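Local coordinates for protein UL37 (Suid herpesvirus 1, PDB 4K70) that is an inner tegument protein, here as its N-terminal half, that binds metal ions and probably helps control viral trafficking, at residues F30-G35 and L469-A474; D393-Y398 and P433-E438; P155-A160 and S330-Q335. All blocks are in the same frame, centred on the assembly; numbering follows the deposited sequence. Where two conformers were deposited one is given.

Contact 1 of 3, residues F30-G35 and L469-A474; sequences FFMAAG and LNTWLA
Trp472 lays its indole over the backbone carbonyl of Phe31. The oxygen, Phe31 O, stands 3.2 Å from Trp472 CG, above the ring plane and shifted toward the rim. No hydrogen bond is made there. Trp472 CG is anti to the backbone N (chi1 -179°), which sends the ring across to the C-terminal part of helix 20-32 and the turn after it. Its NE1 is 3.5 Å from Ala33 O, but this is only a near approach. Ala33 O has a weak hydrogen bond to Arg79 instead.

Beside the indole, Leu469 meets the Phe31 ring. Leu469 CG sits over one face as a CH-pi contact, 4.2 Å from the centroid of the Phe31 ring and 22° off its normal. The methyl Leu469 CD2 presses nearer the root of the ring, 3.7 Å from Phe31 CG, and the two side chains cross obliquely. This is helix-to-helix packing in an all-helical protein. It joins the end of helix 20-32 to helix 464-481, so an early helix of the chain rests on the last one. Helix 63-78 also packs here, with Val67 and Leu75 touching Phe31 and Trp78 meeting Trp472 edge to face.

Met32 and Thr471 meet on the exposed side. The extended chi2 of Met32 (-179°) carries Met32 SD to 3.9 Å from Thr471 CG2. Met32 CG also passes 4.1 Å from Trp472 CB, the two side chains running in opposite directions. Thr471 offers its methyl here, while its hydroxyl OG1 is hydrogen-bonded to Glu467 O, one turn back in its own helix.

Contact 2 of 3, residues D393-Y398 and P433-E438; sequences DYVRAY and PRPPTE
The ring of Pro433 is the bump of this contact. The hollow that takes it is formed by Tyr394, Val395 and Tyr398 on one side of helix 392-402. Both tyrosines have CG anti to the backbone N (chi1 -179° for Tyr394 and -180° for Tyr398). One turn apart, they project on the same side of the helix, toward the proline.

Tyr398 presents a ring face. Pro433 CD lies over it as a CH-pi contact, 3.5 Å from the centroid of the Tyr398 ring and 15° off the normal. The same carbon is 3.4 Å from Tyr398 CG, so the fit is close. Pro433 CG turns to the base of that side chain, 3.6 Å from Tyr398 CB.

Tyr394 meets the proline obliquely, through its CD2 and CE2 atoms. Its CE2 is 3.7 Å from Pro433 CA and also touches Pro433 CG. The ring is tethered at its far end, where Tyr394 OH is hydrogen-bonded to Met431 O, just before the proline loop.

Val395 adds one methyl, CG2, which touches two prolines. Val395 CG2 is 3.9 Å from Pro433 CB and 4.1 Å from Pro435 CG. Arg434, between them in the chain, turns away from the helix. Beyond Pro435, Pro436 is the centre of an inverse gamma turn. No hydrogen bond crosses between the segments; the join is shape and apolar surface.

The side chain of Tyr394 is about 7 Å from a bound calcium ion and touches Asp387, one of the calcium-binding residues. The loop 433-438 links helix 422-431 to helix 438-458. Helix 366-385 touches both tyrosines through Leu384, and Trp481 of helix 464-481 packs on Pro435.

Contact 3 of 3, residues P155-A160 and S330-Q335; sequences PPEQTA and SASPLQ
Pro156 and Pro333 make the tight centre of this contact. The two rings slide past each other in opposite directions, with Pro156 CG 3.6 Å from Pro333 CB. Both residues are buried. Pro156 CD also faces Leu334, lying 4.0 Å from Leu334 CB, and the two side chains cross at about a right angle. Leu334 has CG anti to its backbone N (chi1 172°), and its methyl CD2 packs beside Pro155, 3.8 Å from Pro155 CG and also touching CB. Tyr388 touches both Pro156 and Pro333 from outside the segments, and Leu192 of helix 191-201 packs on Pro156 and Leu334.

The looser side is the partly exposed arm of Glu157. Its chain bends sharply at chi2 (100°) and brings the carboxylate tip to tip with Pro333. Glu157 OE2 lies 3.5 Å from Pro333 CD. The exposed Gln335 makes no contact across.

Glu157 OE2 sits at the start of helix 333-342. Ser332 is the N-cap residue. Its OG occupies the crowded position between backbone N and carbonyl carbon (chi1 69°) and accepts a weak bond, 3.3 Å, from Gln335 N. Gln335 bends back in turn: its OE1 accepts from Ala331 N at 2.9 Å, in a nearly straight bond whose donor stands above the carbonyl plane. The contact joins the short, weakly bonded helix 156-159 to the N-capped start of helix 333-342.

No hydrogen bond spans the two segments. Glu157 OE2 is buried by the contact without a partner in the model, although Leu334 N is 3.7 Å away. Its place by the helix N terminus probably favours the negative charge, offsetting some of the cost of burial. The join therefore rests on apolar proline and leucine carbons, perhaps with some electrostatic help from the carboxylate.

Overall arrangement
From the N terminus, early helix 20-32 leads into contact 1, which closes only at helix 464-481, the last of the chain. The loop it closes holds both other contacts. Within it, contact 3 closes first, joining helix 156-159 to the start of helix 333-342. Contact 2 follows in series, without crossing, and joins helix 392-402 to the loop before helix 438-458. Contacts 2 and 3 have centres 14 Å apart and touch where Arg434 NH2 is 3.0 Å from Ala331 O, a probable hydrogen bond. Contact 1 touches neither, its centre about 22 Å from that of contact 2 and about 34 Å from that of contact 3.

Contact 1 of 3, residues F30-G35 and L469-A474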
ATOM      1  N   PHE A  30      30.398  11.585  -5.621  1.00 47.00           N
ATOM      2  CA  PHE A  30      29.046  11.605  -6.154  1.00 42.90           C
ATOM      3  C   PHE A  30      28.513  10.181  -6.233  1.00 45.05           C
ATOM      4  O   PHE A  30      27.363   9.919  -5.875  1.00 43.70           O
ATOM      5  CB  PHE A  30      29.015  12.276  -7.520  1.00 43.37           C
ATOM      6  CG  PHE A  30      27.677  12.218  -8.194  1.00 41.97           C
ATOM      7  CD1 PHE A  30      26.636  13.027  -7.770  1.00 42.41           C
ATOM      8  CD2 PHE A  30      27.463  11.359  -9.258  1.00 39.43           C
ATOM      9  CE1 PHE A  30      25.397  12.976  -8.395  1.00 40.76           C
ATOM     10  CE2 PHE A  30      26.232  11.301  -9.886  1.00 40.11           C
ATOM     11  CZ  PHE A  30      25.196  12.113  -9.456  1.00 35.99           C
ATOM     12  N   PHE A  31      29.367   9.260  -6.678  1.00 44.07           N
ATOM     13  CA  PHE A  31      29.003   7.852  -6.767  1.00 42.88           C
ATOM     14  C   PHE A  31      28.463   7.307  -5.440  1.00 46.02           C
ATOM     15  O   PHE A  31      27.660   6.375  -5.427  1.00 45.08           O
ATOM     16  CB  PHE A  31      30.197   7.011  -7.245  1.00 42.66           C
ATOM     17  CG  PHE A  31      30.499   7.155  -8.714  1.00 38.72           C
ATOM     18  CD1 PHE A  31      29.575   7.722  -9.574  1.00 39.85           C
ATOM     19  CD2 PHE A  31      31.708   6.711  -9.236  1.00 43.28           C
ATOM     20  CE1 PHE A  31      29.848   7.851 -10.937  1.00 38.15           C
ATOM     21  CE2 PHE A  31      31.992   6.834 -10.596  1.00 43.58           C
ATOM     22  CZ  PHE A  31      31.062   7.404 -11.446  1.00 39.10           C
ATOM     23  N   MET A  32      28.888   7.897  -4.326  1.00 46.56           N
ATOM     24  CA  MET A  32      28.477   7.410  -3.011  1.00 48.14           C
ATOM     25  C   MET A  32      27.631   8.399  -2.193  1.00 44.82           C
ATOM     26  O   MET A  32      27.283   8.126  -1.043  1.00 48.01           O
ATOM     27  CB  MET A  32      29.699   6.963  -2.209  1.00 47.49           C
ATOM     28  CG  MET A  32      30.343   5.696  -2.751  1.00 52.11           C
ATOM     29  SD  MET A  32      31.762   5.169  -1.779  1.00 62.43           S
ATOM     30  CE  MET A  32      32.962   6.409  -2.257  1.00 52.98           C
ATOM     31  N   ALA A  33      27.287   9.529  -2.797  1.00 46.27           N
ATOM     32  CA  ALA A  33      26.530  10.567  -2.103  1.00 45.18           C
ATOM     33  C   ALA A  33      25.157  10.096  -1.624  1.00 46.57           C
ATOM     34  O   ALA A  33      24.606   9.112  -2.120  1.00 46.70           O
ATOM     35  CB  ALA A  33      26.394  11.804  -2.979  1.00 45.44           C
ATOM     36  N   ALA A  34      24.608  10.809  -0.646  1.00 49.78           N
ATOM     37  CA  ALA A  34      23.333  10.432  -0.056  1.00 51.20           C
ATOM     38  C   ALA A  34      22.293  11.526  -0.261  1.00 48.15           C
ATOM     39  O   ALA A  34      21.118  11.352   0.069  1.00 49.59           O
ATOM     40  CB  ALA A  34      23.510  10.139   1.419  1.00 49.46           C
ATOM     41  N   GLY A  35      22.729  12.652  -0.811  1.00 43.27           N
ATOM     42  CA  GLY A  35      21.859  13.803  -0.979  1.00 48.74           C
ATOM     43  C   GLY A  35      20.725  13.622  -1.976  1.00 49.57           C
ATOM     44  O   GLY A  35      20.957  13.429  -3.183  1.00 46.61           O
ATOM     45  N   LEU A 469      30.901   2.526  -6.665  1.00 46.90           N
ATOM     46  CA  LEU A 469      29.527   2.171  -7.003  1.00 44.41           C
ATOM     47  C   LEU A 469      29.053   0.904  -6.286  1.00 46.35           C
ATOM     48  O   LEU A 469      27.918   0.851  -5.802  1.00 45.71           O
ATOM     49  CB  LEU A 469      29.362   2.061  -8.525  1.00 36.11           C
ATOM     50  CG  LEU A 469      29.452   3.421  -9.227  1.00 40.35           C
ATOM     51  CD1 LEU A 469      29.593   3.298 -10.751  1.00 36.59           C
ATOM     52  CD2 LEU A 469      28.241   4.284  -8.858  1.00 40.47           C
ATOM     53  N   ASN A 470      29.922  -0.107  -6.209  1.00 50.05           N
ATOM     54  CA  ASN A 470      29.641  -1.326  -5.435  1.00 47.49           C
ATOM     55  C   ASN A 470      29.378  -1.028  -3.967  1.00 45.79           C
ATOM     56  O   ASN A 470      28.491  -1.616  -3.352  1.00 49.38           O
ATOM     57  CB  ASN A 470      30.802  -2.324  -5.532  1.00 48.14           C
ATOM     58  CG  ASN A 470      30.674  -3.253  -6.717  1.00 53.18           C
ATOM     59  OD1 ASN A 470      29.567  -3.552  -7.161  1.00 58.60           O
ATOM     60  ND2 ASN A 470      31.808  -3.725  -7.232  1.00 51.50           N
ATOM     61  N   THR A 471      30.171  -0.123  -3.408  1.00 45.88           N
ATOM     62  CA  THR A 471      30.015   0.276  -2.018  1.00 44.32           C
ATOM     63  C   THR A 471      28.679   0.980  -1.806  1.00 47.96           C
ATOM     64  O   THR A 471      27.988   0.750  -0.811  1.00 48.61           O
ATOM     65  CB  THR A 471      31.163   1.204  -1.587  1.00 50.31           C
ATOM     66  OG1 THR A 471      32.400   0.481  -1.652  1.00 54.52           O
ATOM     67  CG2 THR A 471      30.947   1.723  -0.171  1.00 46.18           C
ATOM     68  N   TRP A 472      28.317   1.835  -2.754  1.00 46.35           N
ATOM     69  CA  TRP A 472      27.055   2.553  -2.689  1.00 44.83           C
ATOM     70  C   TRP A 472      25.855   1.612  -2.788  1.00 44.63           C
ATOM     71  O   TRP A 472      24.928   1.680  -1.986  1.00 42.55           O
ATOM     72  CB  TRP A 472      26.996   3.580  -3.811  1.00 44.43           C
ATOM     73  CG  TRP A 472      25.746   4.369  -3.796  1.00 45.40           C
ATOM     74  CD1 TRP A 472      25.319   5.210  -2.810  1.00 45.93           C
ATOM     75  CD2 TRP A 472      24.748   4.405  -4.819  1.00 42.05           C
ATOM     76  NE1 TRP A 472      24.110   5.765  -3.154  1.00 44.92           N
ATOM     77  CE2 TRP A 472      23.739   5.291  -4.382  1.00 45.88           C
ATOM     78  CE3 TRP A 472      24.612   3.781  -6.060  1.00 44.31           C
ATOM     79  CZ2 TRP A 472      22.608   5.563  -5.147  1.00 43.05           C
ATOM     80  CZ3 TRP A 472      23.493   4.055  -6.818  1.00 42.56           C
ATOM     81  CH2 TRP A 472      22.500   4.938  -6.356  1.00 41.68           C
ATOM     82  N   LEU A 473      25.884   0.733  -3.781  1.00 43.88           N
ATOM     83  CA  LEU A 473      24.767  -0.163  -4.042  1.00 44.17           C
ATOM     84  C   LEU A 473      24.578  -1.178  -2.925  1.00 49.46           C
ATOM     85  O   LEU A 473      23.454  -1.606  -2.648  1.00 48.50           O
ATOM     86  CB  LEU A 473      24.986  -0.905  -5.353  1.00 43.40           C
ATOM     87  CG  LEU A 473      24.989  -0.083  -6.638  1.00 46.70           C
ATOM     88  CD1 LEU A 473      25.435  -0.954  -7.804  1.00 40.30           C
ATOM     89  CD2 LEU A 473      23.606   0.479  -6.887  1.00 45.60           C
ATOM     90  N   ALA A 474      25.683  -1.581  -2.303  1.00 48.69           N
ATOM     91  CA  ALA A 474      25.636  -2.543  -1.210  1.00 44.68           C
ATOM     92  C   ALA A 474      25.017  -1.899   0.023  1.00 48.27           C
ATOM     93  O   ALA A 474      24.211  -2.513   0.719  1.00 43.69           O
ATOM     94  CB  ALA A 474      27.026  -3.059  -0.901  1.00 48.02           C
TER

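Contact 2 of 3, residues D393-Y398 and P433-E438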
ATOM      1  N   ASP A 393       8.002   0.861   1.080  1.00 28.16           N
ATOM      2  CA  ASP A 393       7.032   1.466   1.991  0.50 26.78           C
ATOM      3  C   ASP A 393       6.173   0.416   2.694  1.00 25.16           C
ATOM      4  O   ASP A 393       5.859   0.542   3.880  1.00 23.43           O
ATOM      5  CB  ASP A 393       6.107   2.418   1.242  0.50 23.45           C
ATOM      6  CG  ASP A 393       5.140   3.126   2.167  0.50 26.47           C
ATOM      7  OD1 ASP A 393       5.600   4.009   2.912  0.50 29.64           O
ATOM      8  OD2 ASP A 393       3.931   2.804   2.156  0.50 27.04           O
ATOM      9  N   TYR A 394       5.764  -0.602   1.954  1.00 21.67           N
ATOM     10  CA  TYR A 394       4.943  -1.642   2.580  1.00 22.93           C
ATOM     11  C   TYR A 394       5.787  -2.522   3.496  1.00 22.63           C
ATOM     12  O   TYR A 394       5.324  -2.927   4.550  1.00 27.08           O
ATOM     13  CB  TYR A 394       4.163  -2.476   1.572  1.00 20.71           C
ATOM     14  CG  TYR A 394       3.304  -3.526   2.257  1.00 23.95           C
ATOM     15  CD1 TYR A 394       2.326  -3.154   3.174  1.00 22.01           C
ATOM     16  CD2 TYR A 394       3.475  -4.882   1.997  1.00 18.96           C
ATOM     17  CE1 TYR A 394       1.531  -4.097   3.814  1.00 21.31           C
ATOM     18  CE2 TYR A 394       2.692  -5.836   2.636  1.00 21.66           C
ATOM     19  CZ  TYR A 394       1.716  -5.434   3.542  1.00 24.49           C
ATOM     20  OH  TYR A 394       0.926  -6.364   4.176  1.00 23.34           O
ATOM     21  N   VAL A 395       7.039  -2.783   3.116  1.00 22.85           N
ATOM     22  CA  VAL A 395       7.951  -3.502   3.997  1.00 20.40           C
ATOM     23  C   VAL A 395       8.034  -2.806   5.360  1.00 25.01           C
ATOM     24  O   VAL A 395       7.941  -3.445   6.400  1.00 23.27           O
ATOM     25  CB  VAL A 395       9.351  -3.616   3.407  1.00 24.47           C
ATOM     26  CG1 VAL A 395      10.296  -4.184   4.444  1.00 25.60           C
ATOM     27  CG2 VAL A 395       9.334  -4.513   2.174  1.00 22.08           C
ATOM     28  N   ARG A 396       8.197  -1.488   5.330  1.00 21.88           N
ATOM     29  CA  ARG A 396       8.259  -0.667   6.533  1.00 23.08           C
ATOM     30  C   ARG A 396       6.932  -0.632   7.293  1.00 21.82           C
ATOM     31  O   ARG A 396       6.919  -0.701   8.518  1.00 22.97           O
ATOM     32  CB  ARG A 396       8.669   0.764   6.159  1.00 25.38           C
ATOM     33  CG  ARG A 396      10.119   0.903   5.676  1.00 27.02           C
ATOM     34  CD  ARG A 396      10.378   2.297   5.086  1.00 37.38           C
ATOM     35  NE  ARG A 396      11.794   2.525   4.790  1.00 41.14           N
ATOM     36  CZ  ARG A 396      12.249   3.527   4.038  1.00 45.55           C
ATOM     37  NH1 ARG A 396      11.397   4.387   3.488  1.00 40.27           N
ATOM     38  NH2 ARG A 396      13.553   3.662   3.823  1.00 39.56           N
ATOM     39  N   ALA A 397       5.820  -0.493   6.572  1.00 19.95           N
ATOM     40  CA  ALA A 397       4.508  -0.448   7.221  1.00 21.41           C
ATOM     41  C   ALA A 397       4.189  -1.795   7.874  1.00 23.66           C
ATOM     42  O   ALA A 397       3.605  -1.846   8.954  1.00 21.80           O
ATOM     43  CB  ALA A 397       3.437  -0.096   6.233  1.00 21.33           C
ATOM     44  N   TYR A 398       4.582  -2.882   7.213  1.00 19.19           N
ATOM     45  CA  TYR A 398       4.348  -4.231   7.743  1.00 21.21           C
ATOM     46  C   TYR A 398       5.161  -4.497   9.006  1.00 18.29           C
ATOM     47  O   TYR A 398       4.649  -5.008   9.994  1.00 25.03           O
ATOM     48  CB  TYR A 398       4.694  -5.282   6.684  1.00 20.53           C
ATOM     49  CG  TYR A 398       4.472  -6.715   7.159  1.00 22.37           C
ATOM     50  CD1 TYR A 398       3.236  -7.328   7.011  1.00 22.12           C
ATOM     51  CD2 TYR A 398       5.491  -7.443   7.758  1.00 21.24           C
ATOM     52  CE1 TYR A 398       3.018  -8.634   7.446  1.00 19.75           C
ATOM     53  CE2 TYR A 398       5.274  -8.765   8.204  1.00 22.43           C
ATOM     54  CZ  TYR A 398       4.038  -9.345   8.032  1.00 22.38           C
ATOM     55  OH  TYR A 398       3.803 -10.656   8.448  1.00 23.60           O
ATOM     56  N   PRO A 433       4.993  -8.925   3.080  1.00 24.82           N
ATOM     57  CA  PRO A 433       5.501  -8.188   1.924  1.00 22.07           C
ATOM     58  C   PRO A 433       6.150  -9.148   0.922  1.00 23.98           C
ATOM     59  O   PRO A 433       6.884 -10.047   1.331  1.00 23.41           O
ATOM     60  CB  PRO A 433       6.557  -7.286   2.542  1.00 21.31           C
ATOM     61  CG  PRO A 433       6.082  -7.041   3.915  1.00 20.70           C
ATOM     62  CD  PRO A 433       5.525  -8.378   4.345  1.00 27.39           C
ATOM     63  N   ARG A 434       5.857  -8.968  -0.361  1.00 22.63           N
ATOM     64  CA  ARG A 434       6.484  -9.776  -1.420  1.00 22.79           C
ATOM     65  C   ARG A 434       7.157  -8.902  -2.494  1.00 21.62           C
ATOM     66  O   ARG A 434       6.886  -9.056  -3.687  1.00 26.82           O
ATOM     67  CB  ARG A 434       5.444 -10.701  -2.053  1.00 25.91           C
ATOM     68  CG  ARG A 434       4.949 -11.794  -1.097  1.00 27.66           C
ATOM     69  CD  ARG A 434       3.529 -12.294  -1.416  1.00 35.35           C
ATOM     70  NE  ARG A 434       3.017 -13.160  -0.341  1.00 37.22           N
ATOM     71  CZ  ARG A 434       1.790 -13.684  -0.286  1.00 36.24           C
ATOM     72  NH1 ARG A 434       0.902 -13.463  -1.251  1.00 32.12           N
ATOM     73  NH2 ARG A 434       1.446 -14.440   0.752  1.00 35.50           N
ATOM     74  N   PRO A 435       8.046  -7.983  -2.073  1.00 22.95           N
ATOM     75  CA  PRO A 435       8.693  -7.088  -3.045  1.00 25.10           C
ATOM     76  C   PRO A 435       9.650  -7.882  -3.920  1.00 23.96           C
ATOM     77  O   PRO A 435      10.368  -8.733  -3.404  1.00 23.98           O
ATOM     78  CB  PRO A 435       9.511  -6.156  -2.158  1.00 21.51           C
ATOM     79  CG  PRO A 435       9.883  -7.032  -0.984  1.00 25.15           C
ATOM     80  CD  PRO A 435       8.635  -7.845  -0.727  1.00 20.80           C
ATOM     81  N   PRO A 436       9.664  -7.609  -5.224  1.00 22.57           N
ATOM     82  CA  PRO A 436      10.607  -8.296  -6.121  1.00 24.04           C
ATOM     83  C   PRO A 436      12.011  -7.731  -5.969  1.00 23.38           C
ATOM     84  O   PRO A 436      12.490  -7.070  -6.886  1.00 25.09           O
ATOM     85  CB  PRO A 436      10.077  -7.946  -7.510  1.00 23.82           C
ATOM     86  CG  PRO A 436       9.405  -6.600  -7.321  1.00 23.16           C
ATOM     87  CD  PRO A 436       8.759  -6.705  -5.951  1.00 22.48           C
ATOM     88  N   THR A 437      12.653  -7.982  -4.833  1.00 26.19           N
ATOM     89  CA  THR A 437      13.945  -7.373  -4.531  1.00 23.07           C
ATOM     90  C   THR A 437      15.060  -7.909  -5.420  1.00 26.44           C
ATOM     91  O   THR A 437      16.182  -7.395  -5.407  1.00 29.99           O
ATOM     92  CB  THR A 437      14.345  -7.588  -3.068  1.00 27.07           C
ATOM     93  OG1 THR A 437      14.172  -8.969  -2.729  1.00 29.66           O
ATOM     94  CG2 THR A 437      13.490  -6.734  -2.135  1.00 25.40           C
ATOM     95  N   GLU A 438      14.767  -8.952  -6.182  1.00 24.71           N
ATOM     96  CA  GLU A 438      15.741  -9.432  -7.153  1.00 27.20           C
ATOM     97  C   GLU A 438      16.049  -8.330  -8.182  1.00 27.26           C
ATOM     98  O   GLU A 438      17.085  -8.366  -8.838  1.00 25.56           O
ATOM     99  CB  GLU A 438      15.254 -10.711  -7.832  1.00 23.54           C
ATOM    100  CG  GLU A 438      13.928 -10.580  -8.586  1.00 24.86           C
ATOM    101  CD  GLU A 438      12.706 -10.837  -7.711  1.00 29.05           C
ATOM    102  OE1 GLU A 438      12.839 -10.838  -6.463  1.00 28.27           O
ATOM    103  OE2 GLU A 438      11.606 -11.044  -8.278  1.00 29.39           O
TER

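Contact 3 of 3, residues P155-A160 and S330-Q335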
ATOM      1  N   PRO A 155      -7.719  -7.381  -6.998  1.00 34.82           N
ATOM      2  CA  PRO A 155      -6.673  -7.881  -6.097  1.00 32.85           C
ATOM      3  C   PRO A 155      -5.658  -6.774  -5.835  1.00 35.20           C
ATOM      4  O   PRO A 155      -5.209  -6.147  -6.785  1.00 36.96           O
ATOM      5  CB  PRO A 155      -6.029  -9.016  -6.894  1.00 35.74           C
ATOM      6  CG  PRO A 155      -7.065  -9.394  -7.947  1.00 34.47           C
ATOM      7  CD  PRO A 155      -7.779  -8.125  -8.271  1.00 32.58           C
ATOM      8  N   PRO A 156      -5.317  -6.520  -4.562  1.00 33.87           N
ATOM      9  CA  PRO A 156      -4.359  -5.467  -4.205  1.00 35.75           C
ATOM     10  C   PRO A 156      -3.039  -5.560  -4.985  1.00 36.06           C
ATOM     11  O   PRO A 156      -2.380  -4.553  -5.242  1.00 36.02           O
ATOM     12  CB  PRO A 156      -4.115  -5.735  -2.724  1.00 31.31           C
ATOM     13  CG  PRO A 156      -5.416  -6.278  -2.254  1.00 32.24           C
ATOM     14  CD  PRO A 156      -5.868  -7.177  -3.366  1.00 31.91           C
ATOM     15  N   GLU A 157      -2.678  -6.777  -5.362  1.00 35.31           N
ATOM     16  CA  GLU A 157      -1.398  -7.066  -5.992  1.00 36.51           C
ATOM     17  C   GLU A 157      -1.406  -6.615  -7.440  1.00 36.35           C
ATOM     18  O   GLU A 157      -0.363  -6.337  -8.025  1.00 46.04           O
ATOM     19  CB  GLU A 157      -1.132  -8.571  -5.901  1.00 39.37           C
ATOM     20  CG  GLU A 157      -1.643  -9.187  -4.581  1.00 40.17           C
ATOM     21  CD  GLU A 157      -2.985  -9.903  -4.728  1.00 45.85           C
ATOM     22  OE1 GLU A 157      -3.168 -10.583  -5.768  1.00 52.79           O
ATOM     23  OE2 GLU A 157      -3.845  -9.815  -3.804  1.00 40.29           O
ATOM     24  N   GLN A 158      -2.600  -6.503  -8.002  1.00 35.70           N
ATOM     25  CA  GLN A 158      -2.772  -6.235  -9.419  1.00 37.30           C
ATOM     26  C   GLN A 158      -2.538  -4.778  -9.754  1.00 40.30           C
ATOM     27  O   GLN A 158      -2.147  -4.433 -10.873  1.00 32.58           O
ATOM     28  CB  GLN A 158      -4.188  -6.623  -9.835  1.00 42.84           C
ATOM     29  CG  GLN A 158      -4.605  -6.141 -11.210  1.00 43.79           C
ATOM     30  CD  GLN A 158      -5.941  -6.715 -11.620  1.00 45.38           C
ATOM     31  OE1 GLN A 158      -6.213  -7.901 -11.397  1.00 50.36           O
ATOM     32  NE2 GLN A 158      -6.790  -5.881 -12.207  1.00 46.94           N
ATOM     33  N   THR A 159      -2.789  -3.917  -8.782  1.00 36.74           N
ATOM     34  CA  THR A 159      -2.783  -2.498  -9.055  1.00 34.25           C
ATOM     35  C   THR A 159      -1.420  -1.955  -9.500  1.00 30.60           C
ATOM     36  O   THR A 159      -1.348  -1.204 -10.472  1.00 31.56           O
ATOM     37  CB  THR A 159      -3.268  -1.695  -7.845  1.00 32.74           C
ATOM     38  OG1 THR A 159      -4.468  -2.293  -7.323  1.00 35.19           O
ATOM     39  CG2 THR A 159      -3.537  -0.272  -8.270  1.00 32.33           C
ATOM     40  N   ALA A 160      -0.355  -2.322  -8.785  1.00 27.58           N
ATOM     41  CA  ALA A 160       0.977  -1.777  -9.064  1.00 29.34           C
ATOM     42  C   ALA A 160       1.811  -2.721  -9.913  1.00 28.96           C
ATOM     43  O   ALA A 160       2.999  -2.485 -10.121  1.00 25.65           O
ATOM     44  CB  ALA A 160       1.710  -1.448  -7.775  1.00 27.45           C
ATOM     45  N   SER A 330      -6.276 -18.472   3.615  1.00 24.12           N
ATOM     46  CA  SER A 330      -5.974 -17.387   2.676  1.00 26.31           C
ATOM     47  C   SER A 330      -4.474 -17.146   2.543  1.00 26.50           C
ATOM     48  O   SER A 330      -3.763 -17.043   3.545  1.00 25.35           O
ATOM     49  CB  SER A 330      -6.645 -16.085   3.139  1.00 22.10           C
ATOM     50  OG  SER A 330      -8.060 -16.182   3.106  1.00 25.27           O
ATOM     51  N   ALA A 331      -3.998 -17.024   1.310  1.00 27.87           N
ATOM     52  CA  ALA A 331      -2.580 -16.789   1.069  1.00 29.31           C
ATOM     53  C   ALA A 331      -2.336 -15.481   0.325  1.00 26.80           C
ATOM     54  O   ALA A 331      -1.254 -15.260  -0.198  1.00 29.95           O
ATOM     55  CB  ALA A 331      -1.951 -17.973   0.297  1.00 29.40           C
ATOM     56  N   SER A 332      -3.342 -14.618   0.258  1.00 26.21           N
ATOM     57  CA  SER A 332      -3.164 -13.321  -0.396  1.00 29.21           C
ATOM     58  C   SER A 332      -4.092 -12.344   0.271  1.00 24.47           C
ATOM     59  O   SER A 332      -5.012 -12.759   0.959  1.00 25.08           O
ATOM     60  CB  SER A 332      -3.500 -13.402  -1.889  1.00 30.06           C
ATOM     61  OG  SER A 332      -4.894 -13.607  -2.095  1.00 28.15           O
ATOM     62  N   PRO A 333      -3.852 -11.042   0.062  1.00 22.54           N
ATOM     63  CA  PRO A 333      -4.706  -9.978   0.592  1.00 24.06           C
ATOM     64  C   PRO A 333      -6.130 -10.118   0.107  1.00 24.99           C
ATOM     65  O   PRO A 333      -7.036  -9.940   0.908  1.00 22.12           O
ATOM     66  CB  PRO A 333      -4.098  -8.706  -0.001  1.00 25.36           C
ATOM     67  CG  PRO A 333      -2.675  -9.068  -0.284  1.00 28.57           C
ATOM     68  CD  PRO A 333      -2.643 -10.518  -0.601  1.00 23.50           C
ATOM     69  N   LEU A 334      -6.339 -10.416  -1.173  1.00 18.25           N
ATOM     70  CA  LEU A 334      -7.704 -10.465  -1.687  1.00 20.21           C
ATOM     71  C   LEU A 334      -8.469 -11.569  -0.981  1.00 25.44           C
ATOM     72  O   LEU A 334      -9.585 -11.372  -0.517  1.00 26.44           O
ATOM     73  CB  LEU A 334      -7.739 -10.691  -3.202  1.00 22.23           C
ATOM     74  CG  LEU A 334      -9.154 -10.930  -3.742  1.00 26.61           C
ATOM     75  CD1 LEU A 334     -10.124  -9.810  -3.335  1.00 26.83           C
ATOM     76  CD2 LEU A 334      -9.152 -11.105  -5.248  1.00 30.30           C
ATOM     77  N   GLN A 335      -7.852 -12.740  -0.897  1.00 24.21           N
ATOM     78  CA  GLN A 335      -8.501 -13.889  -0.285  1.00 23.47           C
ATOM     79  C   GLN A 335      -8.945 -13.620   1.149  1.00 21.46           C
ATOM     80  O   GLN A 335     -10.084 -13.910   1.521  1.00 20.77           O
ATOM     81  CB  GLN A 335      -7.567 -15.101  -0.339  1.00 23.45           C
ATOM     82  CG  GLN A 335      -7.342 -15.607  -1.766  1.00 30.60           C
ATOM     83  CD  GLN A 335      -6.276 -16.692  -1.854  1.00 35.08           C
ATOM     84  OE1 GLN A 335      -5.900 -17.291  -0.853  1.00 29.46           O
ATOM     85  NE2 GLN A 335      -5.780 -16.940  -3.062  1.00 38.12           N
TER